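Local coordinates for diaminopimelate decarboxylase (PDB 7JPJ), which probably decarboxylates diaminopimelate, with pyridoxal 5'-phosphate as cofactor, in the last step of lysine biosynthesis, at residues L101-Q104 and E105-D109. Numbering follows the deposited sequence.
Sequences LSTQ and ELPED
Between the extended T103 and E105 the chain bends at Q104, whose psi of -21° turns the amide of E105 back toward the threonine. A side chain can close such a bend, and here OG1 of T103 accepts the bond from E105 N at 3.0 Å, with an N-H...O angle of 160°. Rotation about CA-CB places this hydroxyl opposite the backbone N of T103 (chi1 -179°), on the side of its carbonyl carbon, where it meets the amide of E105. The same OG1 is hydrogen-bonded to S81 O, and a valine here would probably cost E105 N and the S81 carbonyl their bonds to this hydroxyl. On the apolar side, T103 CG2 lies 4.3 Å from L106 CD1, while L101 CD2 approaches P107 CD at 4.2 Å. A water bridges Q104 O and L106 N. OE1 of Q104 is hydrogen-bonded to NZ of K311 of the second subunit, and OE1 of E105 to ND1 of H355 of that same subunit, whereas NE2 of Q104 turns to S173 OG of its own chain. The i to i+2 bond defines an ST turn, set in the loop between strand 99-101 and helix 110-116 of the TIM-barrel domain, at the dimer interface.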
loop_
_atom_site.group_PDB
_atom_site.type_symbol
_atom_site.label_atom_id
_atom_site.label_comp_id
_atom_site.label_asym_id
_atom_site.label_seq_id
_atom_site.Cartn_x
_atom_site.Cartn_y
_atom_site.Cartn_z
ATOM N N LEU A 101 -11.674 -1.484 -21.838
ATOM C CA LEU A 101 -10.311 -1.376 -21.319
ATOM C C LEU A 101 -9.841 0.073 -21.402
ATOM O O LEU A 101 -9.677 0.621 -22.498
ATOM C CB LEU A 101 -9.366 -2.298 -22.087
ATOM C CG LEU A 101 -7.868 -2.132 -21.826
ATOM C CD1 LEU A 101 -7.534 -2.385 -20.362
ATOM C CD2 LEU A 101 -7.066 -3.055 -22.729
ATOM N N SER A 102 -9.625 0.686 -20.240
ATOM C CA SER A 102 -9.021 2.010 -20.125
ATOM C C SER A 102 -7.830 1.878 -19.185
ATOM O O SER A 102 -8.009 1.732 -17.971
ATOM C CB SER A 102 -10.022 3.041 -19.603
ATOM O OG SER A 102 -11.330 2.779 -20.083
ATOM N N THR A 103 -6.621 1.926 -19.740
ATOM C CA THR A 103 -5.426 1.582 -18.987
ATOM C C THR A 103 -4.328 2.603 -19.247
ATOM O O THR A 103 -4.283 3.240 -20.302
ATOM C CB THR A 103 -4.933 0.169 -19.351
ATOM O OG1 THR A 103 -3.766 -0.151 -18.587
ATOM C CG2 THR A 103 -4.608 0.074 -20.836
ATOM N N GLN A 104 -3.446 2.759 -18.256
ATOM C CA GLN A 104 -2.223 3.530 -18.434
ATOM C C GLN A 104 -1.156 2.751 -19.188
ATOM O O GLN A 104 -0.247 3.361 -19.758
ATOM C CB GLN A 104 -1.661 3.961 -17.075
ATOM C CG GLN A 104 -2.450 5.059 -16.379
ATOM C CD GLN A 104 -2.145 6.438 -16.931
ATOM O OE1 GLN A 104 -2.624 6.807 -18.001
ATOM N NE2 GLN A 104 -1.344 7.206 -16.204
ATOM N N GLU A 105 -1.254 1.423 -19.206
ATOM C CA GLU A 105 -0.248 0.544 -19.802
ATOM C C GLU A 105 -0.964 -0.420 -20.742
ATOM O O GLU A 105 -1.575 -1.396 -20.295
ATOM C CB GLU A 105 0.526 -0.202 -18.718
ATOM C CG GLU A 105 1.446 -1.302 -19.216
ATOM C CD GLU A 105 2.069 -2.086 -18.075
ATOM O OE1 GLU A 105 1.965 -1.632 -16.916
ATOM O OE2 GLU A 105 2.663 -3.156 -18.333
ATOM N N LEU A 106 -0.898 -0.143 -22.036
ATOM C CA LEU A 106 -1.516 -1.023 -23.022
ATOM C C LEU A 106 -0.773 -2.353 -23.051
ATOM O O LEU A 106 0.434 -2.371 -23.322
ATOM C CB LEU A 106 -1.502 -0.368 -24.402
ATOM C CG LEU A 106 -2.451 -0.948 -25.454
ATOM C CD1 LEU A 106 -3.878 -0.975 -24.939
ATOM C CD2 LEU A 106 -2.364 -0.155 -26.749
ATOM N N PRO A 107 -1.435 -3.476 -22.777
ATOM C CA PRO A 107 -0.718 -4.754 -22.719
ATOM C C PRO A 107 -0.216 -5.181 -24.088
ATOM O O PRO A 107 -0.770 -4.813 -25.127
ATOM C CB PRO A 107 -1.774 -5.728 -22.188
ATOM C CG PRO A 107 -3.069 -5.132 -22.619
ATOM C CD PRO A 107 -2.879 -3.641 -22.543
ATOM N N GLU A 108 0.856 -5.980 -24.078
ATOM C CA GLU A 108 1.438 -6.447 -25.329
ATOM C C GLU A 108 0.500 -7.371 -26.095
ATOM O O GLU A 108 0.712 -7.590 -27.292
ATOM C CB GLU A 108 2.769 -7.160 -25.068
ATOM C CG GLU A 108 3.704 -7.190 -26.280
ATOM C CD GLU A 108 4.676 -8.366 -26.261
ATOM O OE1 GLU A 108 4.278 -9.480 -26.670
ATOM O OE2 GLU A 108 5.842 -8.173 -25.849
ATOM N N ASP A 109 -0.531 -7.909 -25.440
ATOM C CA ASP A 109 -1.500 -8.794 -26.075
ATOM C C ASP A 109 -2.868 -8.129 -26.225
ATOM O O ASP A 109 -3.905 -8.792 -26.122
ATOM C CB ASP A 109 -1.623 -10.099 -25.288
ATOM C CG ASP A 109 -2.216 -9.893 -23.904
ATOM O OD1 ASP A 109 -1.956 -8.830 -23.298
ATOM O OD2 ASP A 109 -2.944 -10.791 -23.424
HETATM O O HOH W 1 0.133 2.146 -22.648
#